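Local coordinates for epsin-1 (Saccharomyces cerevisiae, PDB 5ONF), which binds membranes enriched in phosphatidylinositol 3,5- and 4,5-bisphosphate through its ENTH domain and is required for endocytosis and for localization of actin, at residues 66-71 against 108-113; 45-50 against 86-91. All coordinates share one frame; numbering follows the deposited sequence.

Contact 1 (66-71 against 108-113); sequences KGKYWR and FRHEDD
The turn leading into helix 70-86 of the ENTH domain packs here against the loop between helices 99-104 and 120-134, with Phe108 and His110 reaching across to Gly67 and Trp70. Gly67 and His110 bring the two backbones closest, their CA atoms 5.5 Å apart. His110 holds CG anti to its own N (chi1 -169°), which carries the imidazole in under the Gly67 carbonyl. Gly67 O sits 3.0 Å above the ring plane, over its centre, and Lys68 N covers the same face nearer the rim. The oxygen therefore meets the flat of the ring, and from this position over the face it makes no hydrogen bond with ND1. Trp70 approaches the imidazole obliquely, its CD1 4.0 Å from His110 CD2. The five-membered ring of Trp70 and the His110 ring are tilted by 30° and slid apart, with centroids separated by 5.9 Å, so they hardly overlap. Phe108 comes in edge-on: its CZ lies 3.4 Å from Gly67 O, while Trp70 CB meets Phe108 CE2, 4.0 Å away, also at the ring edge. Replacing His110 by an alanine would probably leave the Gly67 carbonyl without the ring face beneath it, take away a neighbour of Trp70 CD1 and open a gap between turn and loop. Arg71 CG covers one face of the Trp70 indole. Both Trp70 and Phe108 also touch helix 120-134, sharing Val122, whereas Lys68 packs on Phe108 of the second subunit. With no hydrogen bond across it, this is aromatic and van der Waals packing at the surface of an all-helical domain, joining an interhelical turn to the long loop before helix 120-134.

Contact 2 (45-50 against 86-91); sequences KSYDSA and FGSENC
Ser46 turns OG between its backbone N and carbonyl carbon (chi1 75°), facing the Gly87-Ser88 peptide, while Tyr47 sets CG anti to its carbonyl carbon and lays its ring over Ser88. The serine oxygen receives a weak, bent hydrogen bond from Ser88 N, 3.2 Å from Ser46 OG with an angle of 130° at the hydrogen. The same hydroxyl is also hydrogen-bonded to Ala43 O in helix 36-45, so this buried polar atom has two partners. Gly87 CA packs 3.4 Å from Ser46 OG. Behind the hydroxyl, Ser46 CB rests on Cys91 SG at 3.7 Å. Ser88 CB makes a CH-pi contact with one face of the Tyr47 ring, 4.3 Å from its centroid and 21° off the ring normal. Tyr47 also touches Ile147 near the chain's C-terminal end. Ser88 OG serves its own segment: it accepts from Asn90 N at 2.9 Å, a capping bond, and more weakly from Asn90 ND2. Asp48 is likewise an N-cap, its OD2 accepting from Asp51 N. Two helix-to-helix turns thus meet side by side, each ending in an N-cap, Asp48 for helix 49-63 and Ser88 for helix 89-97, an arrangement typical of capped turns between successive helices in the all-helical, superhelical ENTH fold.

How the contacts relate
Contact 1 and contact 2 lie on opposite sides of the centre of one ENTH domain, with their own centres 30 Å apart and nearest atoms about 18 Å apart. They do not touch, but their segments alternate along the chain. Helix 70-86 links the two, its early part in contact 1 and its late part in contact 2, and helix 49-63 runs from the 45-50 turn back toward the 66-71 turn. The two ends differ in character: contact 1 is a surface contact beside the second subunit, whereas contact 2 is largely buried and touched by no other chain of the assembly.

Contact 1 (66-71 against 108-113)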
loop_
_atom_site.group_PDB
_atom_site.type_symbol
_atom_site.label_atom_id
_atom_site.label_comp_id
_atom_site.label_asym_id
_atom_site.label_seq_id
_atom_site.Cartn_x
_atom_site.Cartn_y
_atom_site.Cartn_z
ATOM N N LYS A 66 -7.758 -2.614 2.076
ATOM C CA LYS A 66 -8.060 -3.062 3.441
ATOM C C LYS A 66 -9.094 -2.175 4.128
ATOM O O LYS A 66 -9.464 -1.109 3.620
ATOM C CB LYS A 66 -6.791 -3.076 4.306
ATOM C CG LYS A 66 -5.681 -4.002 3.825
ATOM C CD LYS A 66 -4.673 -4.336 4.928
ATOM C CE LYS A 66 -4.037 -3.104 5.562
ATOM N NZ LYS A 66 -2.980 -3.424 6.569
ATOM N N GLY A 67 -9.542 -2.632 5.296
ATOM C CA GLY A 67 -10.367 -1.831 6.192
ATOM C C GLY A 67 -9.702 -0.514 6.559
ATOM O O GLY A 67 -10.348 0.535 6.587
ATOM N N LYS A 68 -8.395 -0.583 6.812
ATOM C CA LYS A 68 -7.593 0.576 7.225
ATOM C C LYS A 68 -7.585 1.702 6.200
ATOM O O LYS A 68 -7.673 2.874 6.561
ATOM C CB LYS A 68 -6.149 0.154 7.482
ATOM C CG LYS A 68 -5.971 -0.819 8.631
ATOM C CD LYS A 68 -4.497 -1.046 8.864
ATOM C CE LYS A 68 -4.218 -1.797 10.150
ATOM N NZ LYS A 68 -2.749 -1.760 10.387
ATOM N N TYR A 69 -7.455 1.339 4.928
ATOM C CA TYR A 69 -7.391 2.309 3.848
ATOM C C TYR A 69 -8.791 2.555 3.304
ATOM O O TYR A 69 -9.174 2.053 2.251
ATOM C CB TYR A 69 -6.428 1.823 2.765
ATOM C CG TYR A 69 -5.013 1.609 3.274
ATOM C CD1 TYR A 69 -4.141 2.687 3.439
ATOM C CD2 TYR A 69 -4.543 0.335 3.602
ATOM C CE1 TYR A 69 -2.846 2.505 3.905
ATOM C CE2 TYR A 69 -3.243 0.151 4.069
ATOM C CZ TYR A 69 -2.406 1.242 4.219
ATOM O OH TYR A 69 -1.128 1.091 4.681
ATOM N N TRP A 70 -9.551 3.329 4.066
ATOM C CA TRP A 70 -10.904 3.752 3.691
ATOM C C TRP A 70 -10.849 4.871 2.646
ATOM O O TRP A 70 -11.739 4.977 1.795
ATOM C CB TRP A 70 -11.732 4.198 4.923
ATOM C CG TRP A 70 -11.098 5.268 5.826
ATOM C CD1 TRP A 70 -10.154 5.067 6.805
ATOM C CD2 TRP A 70 -11.396 6.678 5.853
ATOM N NE1 TRP A 70 -9.833 6.258 7.418
ATOM C CE2 TRP A 70 -10.579 7.261 6.858
ATOM C CE3 TRP A 70 -12.266 7.505 5.121
ATOM C CZ2 TRP A 70 -10.601 8.638 7.146
ATOM C CZ3 TRP A 70 -12.288 8.883 5.411
ATOM C CH2 TRP A 70 -11.458 9.429 6.413
ATOM N N ARG A 71 -9.792 5.684 2.702
ATOM C CA ARG A 71 -9.657 6.875 1.851
ATOM C C ARG A 71 -9.316 6.531 0.410
ATOM O O ARG A 71 -9.778 7.205 -0.520
ATOM C CB ARG A 71 -8.590 7.819 2.408
ATOM C CG ARG A 71 -8.914 8.346 3.796
ATOM C CD ARG A 71 -7.763 9.150 4.348
ATOM N NE ARG A 71 -6.742 8.301 4.963
ATOM C CZ ARG A 71 -6.504 8.168 6.274
ATOM N NH1 ARG A 71 -7.203 8.831 7.196
ATOM N NH2 ARG A 71 -5.532 7.353 6.678
ATOM N N PHE A 108 -19.171 -2.094 4.176
ATOM C CA PHE A 108 -17.761 -1.906 4.527
ATOM C C PHE A 108 -17.610 -1.482 5.986
ATOM O O PHE A 108 -18.074 -0.407 6.386
ATOM C CB PHE A 108 -17.098 -0.862 3.617
ATOM C CG PHE A 108 -15.650 -0.591 3.954
ATOM C CD1 PHE A 108 -14.682 -1.570 3.764
ATOM C CD2 PHE A 108 -15.252 0.642 4.468
ATOM C CE1 PHE A 108 -13.350 -1.332 4.071
ATOM C CE2 PHE A 108 -13.921 0.888 4.780
ATOM C CZ PHE A 108 -12.969 -0.099 4.578
ATOM N N ARG A 109 -16.910 -2.312 6.756
ATOM C CA ARG A 109 -16.770 -2.122 8.191
ATOM C C ARG A 109 -15.397 -1.595 8.538
ATOM O O ARG A 109 -14.389 -2.223 8.211
ATOM C CB ARG A 109 -16.976 -3.445 8.911
ATOM C CG ARG A 109 -18.412 -3.923 8.899
ATOM C CD ARG A 109 -18.537 -5.195 9.710
ATOM N NE ARG A 109 -19.925 -5.562 9.985
ATOM C CZ ARG A 109 -20.300 -6.647 10.663
ATOM N NH1 ARG A 109 -19.392 -7.489 11.141
ATOM N NH2 ARG A 109 -21.594 -6.893 10.865
ATOM N N HIS A 110 -15.366 -0.446 9.206
ATOM C CA HIS A 110 -14.138 0.071 9.792
ATOM C C HIS A 110 -14.413 1.120 10.884
ATOM O O HIS A 110 -14.211 2.322 10.677
ATOM C CB HIS A 110 -13.222 0.641 8.710
ATOM C CG HIS A 110 -11.844 0.939 9.205
ATOM N ND1 HIS A 110 -11.004 -0.039 9.691
ATOM C CD2 HIS A 110 -11.165 2.105 9.304
ATOM C CE1 HIS A 110 -9.864 0.511 10.065
ATOM N NE2 HIS A 110 -9.934 1.811 9.838
ATOM N N GLU A 111 -14.871 0.644 12.044
ATOM C CA GLU A 111 -15.149 1.498 13.208
ATOM C C GLU A 111 -14.172 1.136 14.324
ATOM O O GLU A 111 -14.575 0.743 15.426
ATOM C CB GLU A 111 -16.605 1.342 13.673
ATOM C CG GLU A 111 -17.641 1.550 12.573
ATOM C CD GLU A 111 -17.880 0.330 11.692
ATOM O OE1 GLU A 111 -17.622 -0.814 12.140
ATOM O OE2 GLU A 111 -18.319 0.521 10.528
ATOM N N ASP A 112 -12.881 1.275 14.011
ATOM C CA ASP A 112 -11.792 0.756 14.853
ATOM C C ASP A 112 -10.738 1.772 15.337
ATOM O O ASP A 112 -9.907 1.409 16.172
ATOM C CB ASP A 112 -11.053 -0.369 14.111
ATOM C CG ASP A 112 -11.997 -1.409 13.513
ATOM O OD1 ASP A 112 -12.806 -1.049 12.637
ATOM O OD2 ASP A 112 -11.924 -2.594 13.901
ATOM N N ASP A 113 -10.759 3.014 14.837
ATOM C CA ASP A 113 -9.716 4.015 15.150
ATOM C C ASP A 113 -10.304 5.383 15.557
ATOM O O ASP A 113 -10.422 6.282 14.719
ATOM C CB ASP A 113 -8.757 4.155 13.962
ATOM C CG ASP A 113 -7.675 3.099 13.966
ATOM O OD1 ASP A 113 -6.692 3.286 14.715
ATOM O OD2 ASP A 113 -7.802 2.096 13.228
#

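Contact 2 (45-50 against 86-91)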
loop_
_atom_site.group_PDB
_atom_site.type_symbol
_atom_site.label_atom_id
_atom_site.label_comp_id
_atom_site.label_asym_id
_atom_site.label_seq_id
_atom_site.Cartn_x
_atom_site.Cartn_y
_atom_site.Cartn_z
ATOM N N LYS A 45 -7.358 10.877 -20.537
ATOM C CA LYS A 45 -6.626 9.624 -20.660
ATOM C C LYS A 45 -7.528 8.375 -20.704
ATOM O O LYS A 45 -7.051 7.301 -21.100
ATOM C CB LYS A 45 -5.598 9.511 -19.532
ATOM C CG LYS A 45 -4.510 10.569 -19.603
ATOM C CD LYS A 45 -3.462 10.370 -18.523
ATOM C CE LYS A 45 -2.365 11.416 -18.625
ATOM N NZ LYS A 45 -1.185 11.061 -17.788
ATOM N N SER A 46 -8.805 8.504 -20.295
ATOM C CA SER A 46 -9.796 7.414 -20.439
ATOM C C SER A 46 -10.017 6.999 -21.901
ATOM O O SER A 46 -10.309 5.834 -22.186
ATOM C CB SER A 46 -11.148 7.797 -19.815
ATOM O OG SER A 46 -11.874 8.723 -20.617
ATOM N N TYR A 47 -9.897 7.959 -22.813
ATOM C CA TYR A 47 -9.955 7.682 -24.251
ATOM C C TYR A 47 -8.647 7.044 -24.741
ATOM O O TYR A 47 -8.669 6.116 -25.560
ATOM C CB TYR A 47 -10.241 8.964 -25.042
ATOM C CG TYR A 47 -11.586 9.598 -24.730
ATOM C CD1 TYR A 47 -12.741 9.221 -25.425
ATOM C CD2 TYR A 47 -11.706 10.577 -23.745
ATOM C CE1 TYR A 47 -13.972 9.801 -25.139
ATOM C CE2 TYR A 47 -12.932 11.161 -23.455
ATOM C CZ TYR A 47 -14.061 10.773 -24.152
ATOM O OH TYR A 47 -15.272 11.363 -23.847
ATOM N N ASP A 48 -7.512 7.542 -24.243
ATOM C CA ASP A 48 -6.207 6.978 -24.592
ATOM C C ASP A 48 -6.189 5.487 -24.254
ATOM O O ASP A 48 -6.267 5.118 -23.094
ATOM C CB ASP A 48 -5.072 7.718 -23.865
ATOM C CG ASP A 48 -3.688 7.177 -24.231
ATOM O OD1 ASP A 48 -2.992 7.794 -25.074
ATOM O OD2 ASP A 48 -3.301 6.114 -23.696
ATOM N N SER A 49 -6.084 4.645 -25.276
ATOM C CA SER A 49 -6.238 3.194 -25.126
ATOM C C SER A 49 -5.301 2.597 -24.078
ATOM O O SER A 49 -5.717 1.777 -23.274
ATOM C CB SER A 49 -6.002 2.493 -26.467
ATOM O OG SER A 49 -6.633 3.170 -27.544
ATOM N N ALA A 50 -4.040 3.020 -24.083
ATOM C CA ALA A 50 -3.033 2.471 -23.161
ATOM C C ALA A 50 -3.314 2.922 -21.755
ATOM O O ALA A 50 -3.527 2.085 -20.880
ATOM C CB ALA A 50 -1.625 2.885 -23.576
ATOM N N PHE A 86 -18.065 11.800 -17.362
ATOM C CA PHE A 86 -17.271 12.667 -18.270
ATOM C C PHE A 86 -16.384 11.924 -19.282
ATOM O O PHE A 86 -16.229 12.373 -20.415
ATOM C CB PHE A 86 -16.390 13.628 -17.457
ATOM C CG PHE A 86 -17.164 14.652 -16.664
ATOM C CD1 PHE A 86 -17.298 15.959 -17.130
ATOM C CD2 PHE A 86 -17.749 14.320 -15.442
ATOM C CE1 PHE A 86 -18.004 16.910 -16.398
ATOM C CE2 PHE A 86 -18.456 15.267 -14.710
ATOM C CZ PHE A 86 -18.584 16.562 -15.187
ATOM N N GLY A 87 -15.791 10.812 -18.858
ATOM C CA GLY A 87 -14.874 10.030 -19.685
ATOM C C GLY A 87 -15.576 9.163 -20.718
ATOM O O GLY A 87 -16.699 9.468 -21.149
ATOM N N SER A 88 -14.918 8.071 -21.100
ATOM C CA SER A 88 -15.358 7.263 -22.234
ATOM C C SER A 88 -16.465 6.305 -21.863
ATOM O O SER A 88 -16.655 5.996 -20.703
ATOM C CB SER A 88 -14.174 6.477 -22.811
ATOM O OG SER A 88 -14.586 5.531 -23.789
ATOM N N GLU A 89 -17.193 5.837 -22.877
ATOM C CA GLU A 89 -18.128 4.703 -22.730
ATOM C C GLU A 89 -17.406 3.449 -22.236
ATOM O O GLU A 89 -17.982 2.636 -21.507
ATOM C CB GLU A 89 -18.851 4.394 -24.053
ATOM C CG GLU A 89 -20.262 4.953 -24.137
ATOM C CD GLU A 89 -20.948 4.705 -25.479
ATOM O OE1 GLU A 89 -20.365 4.016 -26.348
ATOM O OE2 GLU A 89 -22.089 5.200 -25.667
ATOM N N ASN A 90 -16.143 3.311 -22.640
ATOM C CA ASN A 90 -15.270 2.237 -22.166
ATOM C C ASN A 90 -15.301 2.134 -20.642
ATOM O O ASN A 90 -15.272 1.027 -20.098
ATOM C CB ASN A 90 -13.817 2.459 -22.617
ATOM C CG ASN A 90 -13.581 2.128 -24.084
ATOM O OD1 ASN A 90 -12.715 1.317 -24.418
ATOM N ND2 ASN A 90 -14.329 2.764 -24.962
ATOM N N CYS A 91 -15.365 3.288 -19.971
ATOM C CA CYS A 91 -15.404 3.350 -18.513
ATOM C C CYS A 91 -16.634 2.690 -17.893
ATOM O O CYS A 91 -16.504 1.928 -16.929
ATOM C CB CYS A 91 -15.332 4.803 -18.044
ATOM S SG CYS A 91 -14.050 5.776 -18.848
#